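Chicken beta-microseminoprotein-like 3 (Gallus gallus, PDB 6RWC) is of unknown function but belongs to the disulfide-rich beta-microseminoprotein (PSP-94) family and occurs in chicken egg white. Local coordinates at residues Y19-A23 / K34-N38; Y52-V58 / V70-T74. Residues are numbered along the deposited sequence.

How the interactions relate
The two contacts sit at opposite sides of this elongated, helix-free chain, their centres about 40 Å apart and their nearest atoms about 27 Å apart. They follow one another in sequence: interaction 1 closes before interaction 2 opens. Interaction 1 belongs to the four-stranded antiparallel sheet of the first half, where a turn leads into strand 24-26 beside strand 31-35; interaction 2 lies at the open end of the separate hairpin 57-62/67-72. Each includes half of a local disulfide, Cys12-Cys35 and Cys57-Cys80 respectively, so each region is cross-linked within itself. Cys30-Cys66 joins the two halves covalently, from just before strand 31-35 to just before strand 67-72.

Interaction 1: residues Y19-A23 / K34-N38; sequences YVFGA and KCKMN
Tyr19 ends strand 17-19 in an extended conformation. Its CB comes 4.3 Å from Cys35 CB and its O lies 3.3 Å from Cys35 SG, while the ring (chi1 m) leads away from the 34-38 segment. A type II beta turn then runs from Val20 to Ala23, closed by Ala23 N donating to Val20 O at 3.1 Å; Val20 O also packs 3.2 Å from Cys35 CB. Phe21 takes the second position (i+1; phi/psi -65/131), its CA 5.0 Å from Cys35 CA and 3.5 Å from Cys35 O in a CA-H...O contact. With chi1 m its ring swings toward the 34-38 segment: CD1 is 3.7 Å from Cys35 SG, Lys36 O reaches the ring edge at 3.4 Å from CD1, and Met37 SD lies 4.7 Å from the ring centroid, a Met-aromatic contact. Gly22 has the positive phi (97/-11) expected at the third position of a type II turn, where a side chain would be jammed against the preceding carbonyl. Its N donates almost straight to Cys35 O at 2.7 Å. Ala23 returns to an extended backbone and its O accepts from Cys35 N at 3.0 Å, with Lys34 CA 3.2 Å from the same Ala23 O. Cys35 is thus held through both N and O, its side chain (chi1 t) pointing into the turn. The turn leads into edge strand 24-26; strand 31-35 is flanked within the sheet by 24-26 and 39-44, both antiparallel to it. The Cys12-Cys35 disulfide ties in the small 12-14/17-19 sheet, and Tyr19 stacks on Trp25.

Interaction 2: residues Y52-V58 / V70-T74; sequences YDRVNCV and VVKKT
This is the open end of the antiparallel beta hairpin 57-62/67-72, where the strands give way to loops. Val70 (chi1 t) points at the 52-58 segment: CG2 sits over the face of the Tyr52 ring, 4.0 Å from its centroid, in a CH-pi contact, and CG1 lies 3.6 Å from Cys57 CB. Val71 forms a hydrogen-bonded pair with Val58, Val71 N donating to Val58 O and Val58 N to Val71 O, both at 2.9 Å; Val71 CG2 and Val58 CG1 share one sheet face, 4.2 Å apart. Lys72 faces Cys57 as a non-hydrogen-bonded pair with CA atoms 4.4 Å apart and diverging side chains; Cys57 is disulfide-bonded to Cys80. Lys73 leaves the strand (phi/psi -66/-36) but adds one more backbone bond beyond the last bridge, its N donating to Asn56 O at 2.9 Å. Its side chain (m, then t throughout) extends across to the loop before strand 57-62, where NZ donates to Val55 O at 3.0 Å. That loop is shaped by an Asx turn, Val55 N to Asp53 OD1 at 3.1 Å. At Thr74 one water bridges the two segments, accepting from Thr74 N at 3.1 Å and donating to Asn56 O at 2.7 Å.

Interaction 1: residues Y19-A23 / K34-N38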
ATOM      1  N   TYR A  19      -1.985  14.516 -13.195  1.00 48.01           N
ATOM      2  CA  TYR A  19      -1.040  13.448 -13.488  1.00 44.46           C
ATOM      3  C   TYR A  19      -1.221  13.009 -14.934  1.00 43.59           C
ATOM      4  O   TYR A  19      -2.340  12.696 -15.355  1.00 48.89           O
ATOM      5  CB  TYR A  19      -1.243  12.260 -12.544  1.00 40.80           C
ATOM      6  CG  TYR A  19      -1.196  12.625 -11.076  1.00 46.34           C
ATOM      7  CD1 TYR A  19      -0.021  12.505 -10.349  1.00 45.79           C
ATOM      8  CD2 TYR A  19      -2.330  13.087 -10.416  1.00 50.93           C
ATOM      9  CE1 TYR A  19       0.026  12.834  -9.006  1.00 50.18           C
ATOM     10  CE2 TYR A  19      -2.290  13.420  -9.075  1.00 54.21           C
ATOM     11  CZ  TYR A  19      -1.109  13.291  -8.375  1.00 55.00           C
ATOM     12  OH  TYR A  19      -1.063  13.620  -7.039  1.00 59.88           O
ATOM     13  N   VAL A  20      -0.123  12.991 -15.693  1.00 37.97           N
ATOM     14  CA  VAL A  20      -0.202  12.581 -17.092  1.00 42.32           C
ATOM     15  C   VAL A  20      -0.500  11.087 -17.185  1.00 42.47           C
ATOM     16  O   VAL A  20      -0.297  10.316 -16.238  1.00 41.80           O
ATOM     17  CB  VAL A  20       1.091  12.937 -17.842  1.00 42.50           C
ATOM     18  CG1 VAL A  20       1.341  14.436 -17.790  1.00 45.83           C
ATOM     19  CG2 VAL A  20       2.270  12.173 -17.257  1.00 44.17           C
ATOM     20  N   PHE A  21      -0.999  10.675 -18.349  1.00 41.31           N
ATOM     21  CA  PHE A  21      -1.265   9.261 -18.584  1.00 42.17           C
ATOM     22  C   PHE A  21       0.040   8.479 -18.573  1.00 39.60           C
ATOM     23  O   PHE A  21       1.011   8.859 -19.233  1.00 39.98           O
ATOM     24  CB  PHE A  21      -1.986   9.059 -19.918  1.00 45.57           C
ATOM     25  CG  PHE A  21      -3.362   9.659 -19.965  1.00 47.06           C
ATOM     26  CD1 PHE A  21      -4.369   9.196 -19.132  1.00 45.32           C
ATOM     27  CD2 PHE A  21      -3.654  10.676 -20.860  1.00 50.42           C
ATOM     28  CE1 PHE A  21      -5.639   9.748 -19.181  1.00 49.84           C
ATOM     29  CE2 PHE A  21      -4.918  11.231 -20.916  1.00 52.91           C
ATOM     30  CZ  PHE A  21      -5.912  10.767 -20.077  1.00 53.73           C
ATOM     31  N   GLY A  22       0.059   7.383 -17.817  1.00 36.32           N
ATOM     32  CA  GLY A  22       1.247   6.586 -17.623  1.00 39.38           C
ATOM     33  C   GLY A  22       2.002   6.887 -16.345  1.00 43.53           C
ATOM     34  O   GLY A  22       2.911   6.130 -15.986  1.00 47.93           O
ATOM     35  N   ALA A  23       1.650   7.967 -15.652  1.00 40.35           N
ATOM     36  CA  ALA A  23       2.329   8.305 -14.410  1.00 34.27           C
ATOM     37  C   ALA A  23       2.004   7.284 -13.326  1.00 36.00           C
ATOM     38  O   ALA A  23       0.868   6.814 -13.210  1.00 37.43           O
ATOM     39  CB  ALA A  23       1.932   9.710 -13.951  1.00 30.99           C
ATOM     40  N   LYS A  34      -1.775   4.731 -10.538  1.00 27.69           N
ATOM     41  CA  LYS A  34      -1.359   4.863 -11.925  1.00 28.99           C
ATOM     42  C   LYS A  34      -2.459   5.563 -12.706  1.00 31.02           C
ATOM     43  O   LYS A  34      -3.640   5.231 -12.568  1.00 30.22           O
ATOM     44  CB  LYS A  34      -1.046   3.507 -12.565  1.00 30.00           C
ATOM     45  CG  LYS A  34      -0.529   3.625 -13.989  1.00 38.77           C
ATOM     46  CD  LYS A  34       0.085   2.326 -14.476  1.00 43.96           C
ATOM     47  CE  LYS A  34       0.757   2.517 -15.829  1.00 48.43           C
ATOM     48  NZ  LYS A  34       1.422   1.273 -16.306  1.00 55.25           N
ATOM     49  N   CYS A  35      -2.064   6.538 -13.520  1.00 27.97           N
ATOM     50  CA  CYS A  35      -2.998   7.273 -14.363  1.00 32.46           C
ATOM     51  C   CYS A  35      -3.108   6.560 -15.706  1.00 36.91           C
ATOM     52  O   CYS A  35      -2.197   6.638 -16.535  1.00 37.00           O
ATOM     53  CB  CYS A  35      -2.544   8.718 -14.540  1.00 31.85           C
ATOM     54  SG  CYS A  35      -3.693   9.701 -15.506  1.00 40.45           S
ATOM     55  N   LYS A  36      -4.219   5.863 -15.915  1.00 39.16           N
ATOM     56  CA  LYS A  36      -4.497   5.179 -17.167  1.00 50.48           C
ATOM     57  C   LYS A  36      -5.507   5.981 -17.976  1.00 54.52           C
ATOM     58  O   LYS A  36      -6.199   6.859 -17.452  1.00 56.08           O
ATOM     59  CB  LYS A  36      -5.019   3.761 -16.913  1.00 58.18           C
ATOM     60  CG  LYS A  36      -4.069   2.894 -16.101  1.00 63.09           C
ATOM     61  CD  LYS A  36      -2.828   2.525 -16.900  1.00 68.46           C
ATOM     62  CE  LYS A  36      -3.161   1.538 -18.009  1.00 75.91           C
ATOM     63  NZ  LYS A  36      -1.968   1.206 -18.841  1.00 80.73           N
ATOM     64  N   MET A  37      -5.582   5.664 -19.271  1.00 59.21           N
ATOM     65  CA  MET A  37      -6.442   6.422 -20.175  1.00 66.33           C
ATOM     66  C   MET A  37      -7.899   6.383 -19.733  1.00 64.91           C
ATOM     67  O   MET A  37      -8.626   7.372 -19.882  1.00 68.19           O
ATOM     68  CB  MET A  37      -6.306   5.886 -21.598  1.00 76.82           C
ATOM     69  CG  MET A  37      -4.955   6.142 -22.236  1.00 82.57           C
ATOM     70  SD  MET A  37      -5.088   7.222 -23.672  1.00 92.40           S
ATOM     71  CE  MET A  37      -3.474   7.002 -24.414  1.00 94.64           C
ATOM     72  N   ASN A  38      -8.347   5.250 -19.190  1.00 63.93           N
ATOM     73  CA  ASN A  38      -9.734   5.147 -18.751  1.00 70.93           C
ATOM     74  C   ASN A  38      -9.956   5.848 -17.416  1.00 68.92           C
ATOM     75  O   ASN A  38     -10.945   6.573 -17.253  1.00 72.77           O
ATOM     76  CB  ASN A  38     -10.154   3.680 -18.661  1.00 74.25           C
ATOM     77  CG  ASN A  38     -10.554   3.107 -20.005  1.00 84.27           C
ATOM     78  OD1 ASN A  38      -9.978   2.123 -20.471  1.00 91.03           O
ATOM     79  ND2 ASN A  38     -11.544   3.724 -20.639  1.00 88.12           N
TER

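Interaction 2: residues Y52-V58 / V70-T74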
ATOM      1  N   TYR A  52      -0.957 -15.810  12.204  1.00 37.30           N
ATOM      2  CA  TYR A  52       0.280 -15.876  12.971  1.00 34.13           C
ATOM      3  C   TYR A  52      -0.064 -15.864  14.452  1.00 35.71           C
ATOM      4  O   TYR A  52      -1.208 -15.621  14.845  1.00 30.02           O
ATOM      5  CB  TYR A  52       1.229 -14.726  12.615  1.00 33.74           C
ATOM      6  CG  TYR A  52       0.685 -13.341  12.894  1.00 33.34           C
ATOM      7  CD1 TYR A  52      -0.093 -12.677  11.954  1.00 32.64           C
ATOM      8  CD2 TYR A  52       0.967 -12.690  14.089  1.00 31.37           C
ATOM      9  CE1 TYR A  52      -0.584 -11.408  12.201  1.00 30.01           C
ATOM     10  CE2 TYR A  52       0.480 -11.419  14.343  1.00 28.45           C
ATOM     11  CZ  TYR A  52      -0.293 -10.784  13.396  1.00 28.75           C
ATOM     12  OH  TYR A  52      -0.781  -9.521  13.641  1.00 32.07           O
ATOM     13  N   ASP A  53       0.953 -16.126  15.270  1.00 26.76           N
ATOM     14  CA  ASP A  53       0.816 -16.199  16.724  1.00 39.03           C
ATOM     15  C   ASP A  53       0.776 -14.780  17.282  1.00 37.83           C
ATOM     16  O   ASP A  53       1.795 -14.213  17.678  1.00 34.69           O
ATOM     17  CB  ASP A  53       1.959 -17.014  17.319  1.00 35.30           C
ATOM     18  CG  ASP A  53       1.881 -17.124  18.829  1.00 41.94           C
ATOM     19  OD1 ASP A  53       0.834 -16.768  19.410  1.00 46.54           O
ATOM     20  OD2 ASP A  53       2.877 -17.567  19.437  1.00 44.27           O
ATOM     21  N   ARG A  54      -0.425 -14.204  17.333  1.00 32.13           N
ATOM     22  CA  ARG A  54      -0.576 -12.848  17.844  1.00 37.61           C
ATOM     23  C   ARG A  54      -0.378 -12.751  19.354  1.00 42.81           C
ATOM     24  O   ARG A  54      -0.414 -11.638  19.890  1.00 50.92           O
ATOM     25  CB  ARG A  54      -1.953 -12.296  17.466  1.00 37.90           C
ATOM     26  CG  ARG A  54      -3.116 -12.992  18.145  1.00 38.71           C
ATOM     27  CD  ARG A  54      -4.428 -12.300  17.815  1.00 42.09           C
ATOM     28  NE  ARG A  54      -5.517 -12.769  18.664  1.00 48.42           N
ATOM     29  CZ  ARG A  54      -5.773 -12.292  19.877  1.00 50.40           C
ATOM     30  NH1 ARG A  54      -5.014 -11.332  20.388  1.00 44.81           N
ATOM     31  NH2 ARG A  54      -6.786 -12.776  20.584  1.00 55.03           N
ATOM     32  N   VAL A  55      -0.169 -13.872  20.046  1.00 36.57           N
ATOM     33  CA  VAL A  55       0.102 -13.824  21.479  1.00 34.55           C
ATOM     34  C   VAL A  55       1.570 -13.507  21.741  1.00 39.36           C
ATOM     35  O   VAL A  55       1.898 -12.716  22.634  1.00 42.75           O
ATOM     36  CB  VAL A  55      -0.316 -15.151  22.138  1.00 36.83           C
ATOM     37  CG1 VAL A  55      -0.105 -15.089  23.638  1.00 38.62           C
ATOM     38  CG2 VAL A  55      -1.767 -15.478  21.806  1.00 43.37           C
ATOM     39  N   ASN A  56       2.474 -14.109  20.971  1.00 38.02           N
ATOM     40  CA  ASN A  56       3.904 -13.898  21.142  1.00 34.52           C
ATOM     41  C   ASN A  56       4.525 -13.080  20.019  1.00 34.14           C
ATOM     42  O   ASN A  56       5.721 -12.779  20.083  1.00 34.45           O
ATOM     43  CB  ASN A  56       4.623 -15.246  21.259  1.00 29.41           C
ATOM     44  CG  ASN A  56       4.022 -16.133  22.330  1.00 33.24           C
ATOM     45  OD1 ASN A  56       4.109 -15.833  23.520  1.00 36.55           O
ATOM     46  ND2 ASN A  56       3.412 -17.235  21.913  1.00 37.85           N
ATOM     47  N   CYS A  57       3.754 -12.713  19.000  1.00 32.22           N
ATOM     48  CA  CYS A  57       4.254 -11.936  17.878  1.00 32.10           C
ATOM     49  C   CYS A  57       3.416 -10.674  17.704  1.00 35.09           C
ATOM     50  O   CYS A  57       2.266 -10.597  18.147  1.00 36.25           O
ATOM     51  CB  CYS A  57       4.251 -12.763  16.581  1.00 31.67           C
ATOM     52  SG  CYS A  57       5.101 -14.359  16.721  1.00 34.05           S
ATOM     53  N   VAL A  58       4.017  -9.675  17.063  1.00 32.96           N
ATOM     54  CA  VAL A  58       3.377  -8.385  16.837  1.00 29.78           C
ATOM     55  C   VAL A  58       3.829  -7.862  15.481  1.00 27.40           C
ATOM     56  O   VAL A  58       4.976  -8.072  15.071  1.00 24.56           O
ATOM     57  CB  VAL A  58       3.705  -7.382  17.968  1.00 31.41           C
ATOM     58  CG1 VAL A  58       5.206  -7.128  18.051  1.00 31.40           C
ATOM     59  CG2 VAL A  58       2.936  -6.078  17.780  1.00 32.09           C
ATOM     60  N   VAL A  70       5.923  -9.177  10.868  1.00 30.87           N
ATOM     61  CA  VAL A  70       5.545  -9.833  12.115  1.00 28.30           C
ATOM     62  C   VAL A  70       6.801 -10.352  12.806  1.00 24.12           C
ATOM     63  O   VAL A  70       7.534 -11.178  12.251  1.00 25.53           O
ATOM     64  CB  VAL A  70       4.543 -10.968  11.855  1.00 28.71           C
ATOM     65  CG1 VAL A  70       4.228 -11.700  13.140  1.00 23.47           C
ATOM     66  CG2 VAL A  70       3.269 -10.413  11.225  1.00 27.87           C
ATOM     67  N   VAL A  71       7.048  -9.871  14.025  1.00 26.31           N
ATOM     68  CA  VAL A  71       8.262 -10.182  14.767  1.00 25.44           C
ATOM     69  C   VAL A  71       7.881 -10.638  16.169  1.00 27.45           C
ATOM     70  O   VAL A  71       6.751 -10.461  16.621  1.00 26.16           O
ATOM     71  CB  VAL A  71       9.222  -8.979  14.837  1.00 32.90           C
ATOM     72  CG1 VAL A  71       9.615  -8.531  13.433  1.00 26.78           C
ATOM     73  CG2 VAL A  71       8.578  -7.840  15.619  1.00 25.73           C
ATOM     74  N   LYS A  72       8.857 -11.225  16.859  1.00 26.96           N
ATOM     75  CA  LYS A  72       8.651 -11.677  18.228  1.00 32.98           C
ATOM     76  C   LYS A  72       8.560 -10.490  19.181  1.00 34.49           C
ATOM     77  O   LYS A  72       9.304  -9.514  19.056  1.00 33.82           O
ATOM     78  CB  LYS A  72       9.793 -12.599  18.657  1.00 29.46           C
ATOM     79  CG  LYS A  72       9.872 -13.908  17.885  1.00 31.70           C
ATOM     80  CD  LYS A  72       8.928 -14.955  18.459  1.00 29.10           C
ATOM     81  CE  LYS A  72       9.058 -16.278  17.716  1.00 35.53           C
ATOM     82  NZ  LYS A  72       8.165 -17.328  18.280  1.00 31.98           N
ATOM     83  N   LYS A  73       7.641 -10.582  20.146  1.00 30.39           N
ATOM     84  CA  LYS A  73       7.504  -9.511  21.132  1.00 34.92           C
ATOM     85  C   LYS A  73       8.747  -9.406  22.008  1.00 36.73           C
ATOM     86  O   LYS A  73       9.147  -8.304  22.401  1.00 44.65           O
ATOM     87  CB  LYS A  73       6.261  -9.737  21.994  1.00 37.03           C
ATOM     88  CG  LYS A  73       4.939  -9.625  21.249  1.00 32.58           C
ATOM     89  CD  LYS A  73       3.764  -9.830  22.202  1.00 35.98           C
ATOM     90  CE  LYS A  73       2.433  -9.553  21.517  1.00 35.44           C
ATOM     91  NZ  LYS A  73       1.275  -9.750  22.435  1.00 40.69           N
ATOM     92  N   THR A  74       9.368 -10.542  22.327  1.00 33.66           N
ATOM     93  CA  THR A  74      10.572 -10.541  23.146  1.00 36.29           C
ATOM     94  C   THR A  74      11.807 -10.099  22.374  1.00 37.97           C
ATOM     95  O   THR A  74      12.764  -9.610  22.986  1.00 47.41           O
ATOM     96  CB  THR A  74      10.814 -11.934  23.729  1.00 42.50           C
ATOM     97  OG1 THR A  74      11.108 -12.849  22.668  1.00 44.20           O
ATOM     98  CG2 THR A  74       9.581 -12.414  24.478  1.00 38.71           C
TER
HETATM   99  O   HOH W   1       7.787 -13.200  21.813  1.00 36.88           O